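Local atomic coordinates of 2-amino-4-hydroxy-6-hydroxymethyldihydropteridine pyrophosphokinase (Haemophilus influenzae, PDB entry 1CBK), a protein that probably transfers pyrophosphate from ATP to 6-hydroxymethyl-7,8-dihydropterin, a step in folate biosynthesis. Residues S10-P15 with V84-W89; H20-A25 with R92-D97; T14-L19 with S38-S43. All coordinates share one frame; numbering follows the deposited sequence.

Contact 1. Residues S10-P15 with V84-W89; sequences SNLNTP and VRLRRW. With ROI (7,8-dihydro-7,7-dimethyl-6-hydroxypterin), chain D; SO4 (sulfate ion), chain C.
L12 lays its CD1 methyl against L86, 3.9 Å from L86 CG, and the two side chains cross at about a right angle. This small apolar touch joins two loops of the ferredoxin-like HPPK fold: the one between strand 2-10 and helix 15-27, and the long one leading from helix 67-80 to strand 95-101. V84 adds its CG1 at the margin, 4.5 Å from L12 CD1. Branched aliphatic residues suit such a meeting of loops at the surface, where they press together without needing a partner for a polar group.

Further along the segment, R85, R88 and W89 contact a sulfate, probably from the crystallisation liquor. The guanidinium of R85 lies with one face toward it, NH1 being 3.0 Å from sulfate O4, while R88 runs its CG past and carries its guanidinium to Q107 of the second subunit. On the other loop, N11 is fixed by its amide: OD1 accepts from R92 N, and ND2 donates to P52 O.

W89 belongs to the pterin pocket. The edge of its indole meets a ligand methyl, CE3 to ROI C16 being 3.8 Å, and its backbone N donates to sulfate O3 at 2.6 Å, with an N-H...O angle of 157°.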
loop_
_atom_site.group_PDB
_atom_site.type_symbol
_atom_site.label_atom_id
_atom_site.label_comp_id
_atom_site.label_asym_id
_atom_site.label_seq_id
_atom_site.Cartn_x
_atom_site.Cartn_y
_atom_site.Cartn_z
ATOM N N SER A 10 2.177 5.342 -15.683
ATOM C CA SER A 10 1.748 4.681 -16.928
ATOM C C SER A 10 2.793 3.696 -17.365
ATOM O O SER A 10 3.983 3.930 -17.148
ATOM C CB SER A 10 1.570 5.709 -18.067
ATOM O OG SER A 10 1.428 5.088 -19.353
ATOM N N ASN A 11 2.373 2.579 -17.939
ATOM C CA ASN A 11 3.343 1.627 -18.479
ATOM C C ASN A 11 2.838 1.030 -19.808
ATOM O O ASN A 11 3.352 0.010 -20.268
ATOM C CB ASN A 11 3.728 0.503 -17.485
ATOM C CG ASN A 11 2.667 -0.574 -17.339
ATOM O OD1 ASN A 11 1.468 -0.339 -17.514
ATOM N ND2 ASN A 11 3.102 -1.756 -16.942
ATOM N N LEU A 12 1.897 1.713 -20.460
ATOM C CA LEU A 12 1.313 1.192 -21.687
ATOM C C LEU A 12 1.055 2.291 -22.724
ATOM O O LEU A 12 0.701 3.422 -22.378
ATOM C CB LEU A 12 -0.019 0.491 -21.343
ATOM C CG LEU A 12 -0.420 -0.942 -21.721
ATOM C CD1 LEU A 12 -1.928 -1.000 -21.866
ATOM C CD2 LEU A 12 0.230 -1.431 -23.003
ATOM N N ASN A 13 1.286 1.962 -23.992
ATOM C CA ASN A 13 1.065 2.883 -25.104
ATOM C C ASN A 13 1.797 4.220 -24.982
ATOM O O ASN A 13 1.173 5.292 -24.987
ATOM C CB ASN A 13 -0.442 3.125 -25.314
ATOM C CG ASN A 13 -1.200 1.864 -25.741
ATOM O OD1 ASN A 13 -0.599 0.854 -26.122
ATOM N ND2 ASN A 13 -2.529 1.929 -25.698
ATOM N N THR A 14 3.118 4.136 -24.938
ATOM C CA THR A 14 4.009 5.282 -24.840
ATOM C C THR A 14 3.765 6.098 -23.555
ATOM O O THR A 14 3.231 7.206 -23.593
ATOM C CB THR A 14 3.926 6.163 -26.129
ATOM O OG1 THR A 14 3.938 5.308 -27.278
ATOM C CG2 THR A 14 5.119 7.094 -26.221
ATOM N N PRO A 15 4.205 5.558 -22.401
ATOM C CA PRO A 15 4.070 6.156 -21.068
ATOM C C PRO A 15 4.458 7.628 -20.959
ATOM O O PRO A 15 3.704 8.416 -20.405
ATOM C CB PRO A 15 4.966 5.272 -20.196
ATOM C CG PRO A 15 4.851 3.934 -20.833
ATOM C CD PRO A 15 4.890 4.248 -22.316
ATOM N N VAL A 84 -6.937 2.574 -20.416
ATOM C CA VAL A 84 -7.117 1.137 -20.524
ATOM C C VAL A 84 -6.251 0.439 -19.448
ATOM O O VAL A 84 -5.075 0.793 -19.271
ATOM C CB VAL A 84 -6.644 0.642 -21.933
ATOM C CG1 VAL A 84 -6.383 -0.856 -21.934
ATOM C CG2 VAL A 84 -7.666 1.012 -22.987
ATOM N N ARG A 85 -6.826 -0.553 -18.762
ATOM C CA ARG A 85 -6.111 -1.341 -17.754
ATOM C C ARG A 85 -6.301 -2.794 -18.176
ATOM O O ARG A 85 -7.443 -3.258 -18.253
ATOM C CB ARG A 85 -6.731 -1.154 -16.366
ATOM C CG ARG A 85 -5.863 -1.675 -15.212
ATOM C CD ARG A 85 -6.669 -1.812 -13.939
ATOM N NE ARG A 85 -7.321 -3.119 -13.885
ATOM C CZ ARG A 85 -8.453 -3.371 -13.233
ATOM N NH1 ARG A 85 -9.088 -2.395 -12.607
ATOM N NH2 ARG A 85 -8.966 -4.595 -13.233
ATOM N N LEU A 86 -5.208 -3.522 -18.389
ATOM C CA LEU A 86 -5.283 -4.916 -18.844
ATOM C C LEU A 86 -5.569 -6.010 -17.804
ATOM O O LEU A 86 -5.995 -7.109 -18.163
ATOM C CB LEU A 86 -4.024 -5.273 -19.630
ATOM C CG LEU A 86 -3.672 -4.356 -20.803
ATOM C CD1 LEU A 86 -2.449 -4.896 -21.513
ATOM C CD2 LEU A 86 -4.849 -4.224 -21.775
ATOM N N ARG A 87 -5.312 -5.721 -16.529
ATOM C CA ARG A 87 -5.522 -6.687 -15.425
ATOM C C ARG A 87 -5.248 -5.967 -14.113
ATOM O O ARG A 87 -4.575 -4.943 -14.113
ATOM C CB ARG A 87 -4.538 -7.873 -15.557
ATOM C CG ARG A 87 -3.115 -7.437 -15.884
ATOM C CD ARG A 87 -2.129 -8.558 -15.661
ATOM N NE ARG A 87 -0.838 -8.268 -16.276
ATOM C CZ ARG A 87 0.264 -8.976 -16.068
ATOM N NH1 ARG A 87 0.221 -10.065 -15.303
ATOM N NH2 ARG A 87 1.400 -8.605 -16.647
ATOM N N ARG A 88 -5.785 -6.473 -13.004
ATOM C CA ARG A 88 -5.508 -5.862 -11.695
ATOM C C ARG A 88 -3.997 -5.990 -11.431
ATOM O O ARG A 88 -3.385 -7.005 -11.746
ATOM C CB ARG A 88 -6.275 -6.525 -10.557
ATOM C CG ARG A 88 -6.133 -5.726 -9.260
ATOM C CD ARG A 88 -6.690 -6.455 -8.052
ATOM N NE ARG A 88 -8.148 -6.538 -8.057
ATOM C CZ ARG A 88 -8.871 -7.222 -7.167
ATOM N NH1 ARG A 88 -8.287 -7.923 -6.199
ATOM N NH2 ARG A 88 -10.190 -7.218 -7.259
ATOM N N TRP A 89 -3.415 -4.934 -10.887
ATOM C CA TRP A 89 -1.982 -4.829 -10.618
ATOM C C TRP A 89 -1.146 -4.876 -11.878
ATOM O O TRP A 89 0.089 -4.883 -11.786
ATOM C CB TRP A 89 -1.478 -5.914 -9.652
ATOM C CG TRP A 89 -2.156 -5.943 -8.352
ATOM C CD1 TRP A 89 -3.039 -6.877 -7.920
ATOM C CD2 TRP A 89 -1.980 -5.021 -7.271
ATOM N NE1 TRP A 89 -3.419 -6.606 -6.622
ATOM C CE2 TRP A 89 -2.779 -5.463 -6.200
ATOM C CE3 TRP A 89 -1.206 -3.862 -7.095
ATOM C CZ2 TRP A 89 -2.839 -4.806 -4.971
ATOM C CZ3 TRP A 89 -1.262 -3.197 -5.860
ATOM C CH2 TRP A 89 -2.074 -3.678 -4.819
HETATM N N1 ROI D . 4.240 0.143 -10.443
HETATM C C2 ROI D . 5.002 1.260 -10.704
HETATM N N2 ROI D . 6.354 1.111 -10.722
HETATM N N3 ROI D . 4.465 2.482 -10.940
HETATM C C4 ROI D . 3.131 2.691 -10.919
HETATM O O4 ROI D . 2.626 3.797 -11.175
HETATM C C4A ROI D . 2.274 1.587 -10.604
HETATM N N5 ROI D . 0.984 1.749 -10.552
HETATM C C6 ROI D . 0.095 0.735 -10.261
HETATM C C7 ROI D . 0.654 -0.637 -9.800
HETATM C C16 ROI D . 0.603 -0.762 -8.228
HETATM C C15 ROI D . -0.085 -1.790 -10.492
HETATM N N8 ROI D . 2.109 -0.795 -10.107
HETATM C C8A ROI D . 2.927 0.287 -10.379
HETATM O O9 ROI D . -1.136 1.033 -10.385
HETATM S S SO4 C . -5.670 -1.884 -10.010
HETATM O O1 SO4 C . -5.376 -2.064 -8.468
HETATM O O2 SO4 C . -5.719 -0.297 -10.391
HETATM O O3 SO4 C . -4.560 -2.589 -10.704
HETATM O O4 SO4 C . -7.093 -2.528 -10.428
#

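Contact 2. Residues H20-A25 with R92-D97; sequences HAALKA and RTLDLD. With ROI (7,8-dihydro-7,7-dimethyl-6-hydroxypterin), chain D; SO4 (sulfate ion), chain C.
R92 NH1 has two anionic partners: it forms a salt bridge to D95 OD2 at 2.9 Å and a nearly straight hydrogen bond to sulfate O2 at 2.8 Å. D95 uses the syn side of OD2, although the donor stands 33° out of the carboxylate plane. R92 NH2 gives a second bond to the sulfate, 2.7 Å to O3, and another to G90 O, while NE is held by Y54 OH. With its edge gripped in this way the guanidinium has little freedom to rotate, and one face is turned to the pterin, whose O9 lies 3.2 Å above the plane, toward the rim. Bends at chi2 and chi3 carry the long chain round to this place. D95 OD1 also makes a salt bridge to R83, so both carboxylate oxygens are held by arginines.

L94 and L96 point the other way, into the core, where both meet the single methyl of A22. A22 CB is 3.8 Å from L94 CD1 and 4.0 Å from L96 CD2. Alanine suits the helix here, because its short side chain lets the backbone come near the leucines. L8 of strand 2-10 packs on A22 and L96, and L74 and I77 of helix 67-80 cover L96 too; strand 95-101, the outermost strand of this chain's sheet on that side, thus lies beneath both helices 15-27 and 67-80.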
loop_
_atom_site.group_PDB
_atom_site.type_symbol
_atom_site.label_atom_id
_atom_site.label_comp_id
_atom_site.label_asym_id
_atom_site.label_seq_id
_atom_site.Cartn_x
_atom_site.Cartn_y
_atom_site.Cartn_z
ATOM N N HIS A 20 2.716 13.366 -20.506
ATOM C CA HIS A 20 2.708 14.734 -21.061
ATOM C C HIS A 20 1.277 15.150 -21.409
ATOM O O HIS A 20 0.848 16.265 -21.098
ATOM C CB HIS A 20 3.596 14.863 -22.303
ATOM C CG HIS A 20 5.064 14.888 -22.002
ATOM N ND1 HIS A 20 5.603 15.668 -21.008
ATOM C CD2 HIS A 20 6.104 14.258 -22.596
ATOM C CE1 HIS A 20 6.922 15.525 -21.001
ATOM N NE2 HIS A 20 7.247 14.673 -21.956
ATOM N N ALA A 21 0.512 14.242 -21.999
ATOM C CA ALA A 21 -0.861 14.584 -22.341
ATOM C C ALA A 21 -1.685 14.848 -21.086
ATOM O O ALA A 21 -2.502 15.769 -21.069
ATOM C CB ALA A 21 -1.509 13.478 -23.181
ATOM N N ALA A 22 -1.484 14.045 -20.037
ATOM C CA ALA A 22 -2.247 14.225 -18.798
ATOM C C ALA A 22 -1.894 15.547 -18.085
ATOM O O ALA A 22 -2.768 16.223 -17.544
ATOM C CB ALA A 22 -2.049 13.031 -17.874
ATOM N N LEU A 23 -0.614 15.909 -18.104
ATOM C CA LEU A 23 -0.138 17.139 -17.487
ATOM C C LEU A 23 -0.699 18.362 -18.223
ATOM O O LEU A 23 -1.099 19.343 -17.591
ATOM C CB LEU A 23 1.395 17.144 -17.438
ATOM C CG LEU A 23 1.896 16.139 -16.377
ATOM C CD1 LEU A 23 3.347 15.790 -16.588
ATOM C CD2 LEU A 23 1.707 16.709 -14.976
ATOM N N LYS A 24 -0.748 18.290 -19.552
ATOM C CA LYS A 24 -1.314 19.360 -20.355
ATOM C C LYS A 24 -2.792 19.505 -19.975
ATOM O O LYS A 24 -3.260 20.614 -19.703
ATOM C CB LYS A 24 -1.164 19.028 -21.844
ATOM C CG LYS A 24 -1.879 19.988 -22.829
ATOM C CD LYS A 24 -1.592 19.534 -24.269
ATOM C CE LYS A 24 -2.256 20.413 -25.311
ATOM N NZ LYS A 24 -1.642 20.219 -26.681
ATOM N N ALA A 25 -3.532 18.400 -19.941
ATOM C CA ALA A 25 -4.938 18.457 -19.573
ATOM C C ALA A 25 -5.152 19.044 -18.153
ATOM O O ALA A 25 -6.050 19.866 -17.956
ATOM C CB ALA A 25 -5.586 17.081 -19.688
ATOM N N ARG A 92 -1.526 -0.418 -17.540
ATOM C CA ARG A 92 -2.522 0.648 -17.636
ATOM C C ARG A 92 -1.874 1.799 -18.415
ATOM O O ARG A 92 -0.692 2.095 -18.225
ATOM C CB ARG A 92 -2.923 1.138 -16.242
ATOM C CG ARG A 92 -1.732 1.759 -15.479
ATOM C CD ARG A 92 -1.840 1.553 -14.000
ATOM N NE ARG A 92 -2.006 0.141 -13.702
ATOM C CZ ARG A 92 -2.965 -0.331 -12.918
ATOM N NH1 ARG A 92 -3.811 0.513 -12.322
ATOM N NH2 ARG A 92 -3.059 -1.638 -12.706
ATOM N N THR A 93 -2.645 2.447 -19.276
ATOM C CA THR A 93 -2.131 3.565 -20.053
ATOM C C THR A 93 -1.931 4.820 -19.193
ATOM O O THR A 93 -1.084 5.651 -19.505
ATOM C CB THR A 93 -3.064 3.891 -21.231
ATOM O OG1 THR A 93 -4.376 4.129 -20.725
ATOM C CG2 THR A 93 -3.124 2.717 -22.242
ATOM N N LEU A 94 -2.708 4.957 -18.117
ATOM C CA LEU A 94 -2.610 6.124 -17.237
ATOM C C LEU A 94 -3.421 6.005 -15.947
ATOM O O LEU A 94 -4.550 5.521 -15.954
ATOM C CB LEU A 94 -3.109 7.393 -17.979
ATOM C CG LEU A 94 -3.124 8.732 -17.210
ATOM C CD1 LEU A 94 -1.702 9.294 -17.138
ATOM C CD2 LEU A 94 -4.048 9.719 -17.905
ATOM N N ASP A 95 -2.832 6.473 -14.854
ATOM C CA ASP A 95 -3.491 6.537 -13.551
ATOM C C ASP A 95 -3.135 7.915 -12.974
ATOM O O ASP A 95 -1.969 8.288 -12.979
ATOM C CB ASP A 95 -2.966 5.461 -12.577
ATOM C CG ASP A 95 -3.876 4.253 -12.477
ATOM O OD1 ASP A 95 -4.910 4.210 -13.157
ATOM O OD2 ASP A 95 -3.548 3.331 -11.707
ATOM N N LEU A 96 -4.154 8.666 -12.557
ATOM C CA LEU A 96 -3.999 9.986 -11.931
ATOM C C LEU A 96 -4.554 9.787 -10.527
ATOM O O LEU A 96 -5.673 9.310 -10.384
ATOM C CB LEU A 96 -4.830 11.052 -12.664
ATOM C CG LEU A 96 -4.425 11.288 -14.124
ATOM C CD1 LEU A 96 -5.261 12.419 -14.721
ATOM C CD2 LEU A 96 -2.937 11.614 -14.192
ATOM N N ASP A 97 -3.781 10.119 -9.497
ATOM C CA ASP A 97 -4.235 9.929 -8.111
ATOM C C ASP A 97 -3.995 11.181 -7.241
ATOM O O ASP A 97 -2.911 11.746 -7.271
ATOM C CB ASP A 97 -3.479 8.758 -7.455
ATOM C CG ASP A 97 -3.874 7.403 -8.018
ATOM O OD1 ASP A 97 -5.078 7.069 -7.987
ATOM O OD2 ASP A 97 -2.975 6.663 -8.472
HETATM N N1 ROI D . 4.240 0.143 -10.443
HETATM C C2 ROI D . 5.002 1.260 -10.704
HETATM N N2 ROI D . 6.354 1.111 -10.722
HETATM N N3 ROI D . 4.465 2.482 -10.940
HETATM C C4 ROI D . 3.131 2.691 -10.919
HETATM O O4 ROI D . 2.626 3.797 -11.175
HETATM C C4A ROI D . 2.274 1.587 -10.604
HETATM N N5 ROI D . 0.984 1.749 -10.552
HETATM C C6 ROI D . 0.095 0.735 -10.261
HETATM C C7 ROI D . 0.654 -0.637 -9.800
HETATM C C16 ROI D . 0.603 -0.762 -8.228
HETATM C C15 ROI D . -0.085 -1.790 -10.492
HETATM N N8 ROI D . 2.109 -0.795 -10.107
HETATM C C8A ROI D . 2.927 0.287 -10.379
HETATM O O9 ROI D . -1.136 1.033 -10.385
HETATM S S SO4 C . -5.670 -1.884 -10.010
HETATM O O1 SO4 C . -5.376 -2.064 -8.468
HETATM O O2 SO4 C . -5.719 -0.297 -10.391
HETATM O O3 SO4 C . -4.560 -2.589 -10.704
HETATM O O4 SO4 C . -7.093 -2.528 -10.428
#

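Contact 3. Residues T14-L19 with S38-S43; sequences TPVEQL and SSFYKS. With ROI (7,8-dihydro-7,7-dimethyl-6-hydroxypterin), chain D.
F40 turns one face of its phenyl ring to L19, whose CD2 methyl lies 4.1 Å from the ring centroid and only 9° off the normal, a clear CH-pi contact. The two side chains slide past each other in opposite directions, and L19 CB lies 3.7 Å from F40 CE2. This packing belongs to the first beta-alpha-beta crossover of the ferredoxin-like fold, in which helix 15-27 connects the parallel strands 2-10 and 32-43, packing on one face of the sheet, with strand 54-63 between the two.

V16, one helical turn before L19, meets the same border of the ring. V16 CG1, set anti to the backbone N by a chi1 of 175°, approaches F40 CE2 to 4.1 Å, while its carbonyl O lies at the ring edge, near the plane. A flat phenyl suits this place because it offers a face to the leucine and an edge to the valine at once. The imidazole of H20 meets the ring too. L19 also reaches V55 of the central strand 54-63 and L8 of strand 2-10, so the leucine fills the space between helix and sheet.

In the other segment, S38 OG donates to S39 O at 2.9 Å and also meets V58 N.

On the opposite side of the sheet from F40, Y41 and S43 look toward helix 122-131. There S43, small enough to leave room for the bound pterin, uses its hydroxyl in both directions: OG donates to N56 OD1 and accepts from ROI N2 at 2.9 Å, with an N-H...O angle of 166°.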
loop_
_atom_site.group_PDB
_atom_site.type_symbol
_atom_site.label_atom_id
_atom_site.label_comp_id
_atom_site.label_asym_id
_atom_site.label_seq_id
_atom_site.Cartn_x
_atom_site.Cartn_y
_atom_site.Cartn_z
ATOM N N THR A 14 3.118 4.136 -24.938
ATOM C CA THR A 14 4.009 5.282 -24.840
ATOM C C THR A 14 3.765 6.098 -23.555
ATOM O O THR A 14 3.231 7.206 -23.593
ATOM C CB THR A 14 3.926 6.163 -26.129
ATOM O OG1 THR A 14 3.938 5.308 -27.278
ATOM C CG2 THR A 14 5.119 7.094 -26.221
ATOM N N PRO A 15 4.205 5.558 -22.401
ATOM C CA PRO A 15 4.070 6.156 -21.068
ATOM C C PRO A 15 4.458 7.628 -20.959
ATOM O O PRO A 15 3.704 8.416 -20.405
ATOM C CB PRO A 15 4.966 5.272 -20.196
ATOM C CG PRO A 15 4.851 3.934 -20.833
ATOM C CD PRO A 15 4.890 4.248 -22.316
ATOM N N VAL A 16 5.607 8.007 -21.508
ATOM C CA VAL A 16 6.047 9.408 -21.454
ATOM C C VAL A 16 5.022 10.334 -22.134
ATOM O O VAL A 16 4.731 11.413 -21.622
ATOM C CB VAL A 16 7.444 9.582 -22.097
ATOM C CG1 VAL A 16 7.841 11.050 -22.143
ATOM C CG2 VAL A 16 8.489 8.784 -21.330
ATOM N N GLU A 17 4.479 9.910 -23.279
ATOM C CA GLU A 17 3.475 10.690 -23.988
ATOM C C GLU A 17 2.166 10.762 -23.183
ATOM O O GLU A 17 1.506 11.812 -23.139
ATOM C CB GLU A 17 3.239 10.088 -25.376
ATOM C CG GLU A 17 2.273 10.869 -26.257
ATOM C CD GLU A 17 2.109 10.240 -27.641
ATOM O OE1 GLU A 17 1.295 9.318 -27.777
ATOM O OE2 GLU A 17 2.810 10.628 -28.589
ATOM N N GLN A 18 1.762 9.650 -22.576
ATOM C CA GLN A 18 0.565 9.628 -21.738
ATOM C C GLN A 18 0.680 10.661 -20.585
ATOM O O GLN A 18 -0.273 11.376 -20.271
ATOM C CB GLN A 18 0.359 8.230 -21.137
ATOM C CG GLN A 18 0.138 7.134 -22.166
ATOM C CD GLN A 18 -1.282 7.084 -22.698
ATOM O OE1 GLN A 18 -2.192 7.715 -22.160
ATOM N NE2 GLN A 18 -1.486 6.289 -23.757
ATOM N N LEU A 19 1.844 10.719 -19.950
ATOM C CA LEU A 19 2.090 11.665 -18.853
ATOM C C LEU A 19 2.080 13.106 -19.362
ATOM O O LEU A 19 1.468 13.968 -18.734
ATOM C CB LEU A 19 3.401 11.343 -18.119
ATOM C CG LEU A 19 3.256 10.515 -16.828
ATOM C CD1 LEU A 19 2.362 9.312 -16.990
ATOM C CD2 LEU A 19 4.609 10.118 -16.318
ATOM N N SER A 38 7.571 17.086 -11.115
ATOM C CA SER A 38 8.843 16.456 -10.840
ATOM C C SER A 38 9.393 15.896 -12.163
ATOM O O SER A 38 8.735 15.997 -13.205
ATOM C CB SER A 38 8.602 15.267 -9.912
ATOM O OG SER A 38 7.829 14.275 -10.592
ATOM N N SER A 39 10.598 15.326 -12.094
ATOM C CA SER A 39 11.220 14.647 -13.235
ATOM C C SER A 39 10.379 13.378 -13.458
ATOM O O SER A 39 9.563 13.009 -12.598
ATOM C CB SER A 39 12.640 14.213 -12.865
ATOM O OG SER A 39 13.486 15.320 -12.605
ATOM N N PHE A 40 10.556 12.728 -14.609
ATOM C CA PHE A 40 9.844 11.492 -14.932
ATOM C C PHE A 40 10.812 10.371 -14.520
ATOM O O PHE A 40 12.008 10.411 -14.866
ATOM C CB PHE A 40 9.551 11.408 -16.433
ATOM C CG PHE A 40 8.384 12.252 -16.900
ATOM C CD1 PHE A 40 7.858 13.273 -16.111
ATOM C CD2 PHE A 40 7.823 12.033 -18.163
ATOM C CE1 PHE A 40 6.793 14.072 -16.571
ATOM C CE2 PHE A 40 6.761 12.826 -18.642
ATOM C CZ PHE A 40 6.248 13.845 -17.845
ATOM N N TYR A 41 10.302 9.372 -13.797
ATOM C CA TYR A 41 11.139 8.280 -13.301
ATOM C C TYR A 41 10.642 6.972 -13.853
ATOM O O TYR A 41 9.452 6.715 -13.743
ATOM C CB TYR A 41 11.056 8.180 -11.764
ATOM C CG TYR A 41 11.652 9.357 -11.026
ATOM C CD1 TYR A 41 10.934 10.546 -10.875
ATOM C CD2 TYR A 41 12.955 9.296 -10.540
ATOM C CE1 TYR A 41 11.502 11.658 -10.262
ATOM C CE2 TYR A 41 13.537 10.403 -9.922
ATOM C CZ TYR A 41 12.809 11.572 -9.794
ATOM O OH TYR A 41 13.392 12.680 -9.232
ATOM N N LYS A 42 11.557 6.169 -14.416
ATOM C CA LYS A 42 11.231 4.840 -14.951
ATOM C C LYS A 42 11.469 3.904 -13.757
ATOM O O LYS A 42 12.588 3.811 -13.238
ATOM C CB LYS A 42 12.145 4.483 -16.124
ATOM C CG LYS A 42 11.806 3.142 -16.813
ATOM C CD LYS A 42 12.526 3.054 -18.154
ATOM C CE LYS A 42 12.104 1.847 -18.980
ATOM N NZ LYS A 42 12.918 0.626 -18.691
ATOM N N SER A 43 10.427 3.199 -13.341
ATOM C CA SER A 43 10.523 2.354 -12.172
ATOM C C SER A 43 10.063 0.926 -12.422
ATOM O O SER A 43 9.215 0.678 -13.275
ATOM C CB SER A 43 9.661 2.976 -11.064
ATOM O OG SER A 43 8.304 3.083 -11.492
HETATM N N1 ROI D . 4.240 0.143 -10.443
HETATM C C2 ROI D . 5.002 1.260 -10.704
HETATM N N2 ROI D . 6.354 1.111 -10.722
HETATM N N3 ROI D . 4.465 2.482 -10.940
HETATM C C4 ROI D . 3.131 2.691 -10.919
HETATM O O4 ROI D . 2.626 3.797 -11.175
HETATM C C4A ROI D . 2.274 1.587 -10.604
HETATM N N5 ROI D . 0.984 1.749 -10.552
HETATM C C6 ROI D . 0.095 0.735 -10.261
HETATM C C7 ROI D . 0.654 -0.637 -9.800
HETATM C C16 ROI D . 0.603 -0.762 -8.228
HETATM C C15 ROI D . -0.085 -1.790 -10.492
HETATM N N8 ROI D . 2.109 -0.795 -10.107
HETATM C C8A ROI D . 2.927 0.287 -10.379
HETATM O O9 ROI D . -1.136 1.033 -10.385
#

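How the contacts relate
Contacts 2 and 3 use successive turns of helix 15-27 against the same sheet, with centres 9 Å apart; L23 CD1 of the one lies 3.7 Å from F40 CZ of the other. Contact 1, whose segment 10-15 leads into that helix, lies 11 Å from contact 2 and 12 Å from contact 3, centre to centre. S10 OG probably hydrogen-bonds to T93 O across 2.6 Å, and V84 O to T93 N at 2.9 Å, which ties contact 1 to contact 2. N13 O and Q18 NE2, 3.1 Å apart, link it to contact 3. All three supply residues to the pterin pocket: W89, then R92 and D95, then S43; contacts 1 and 2 also share the sulfate.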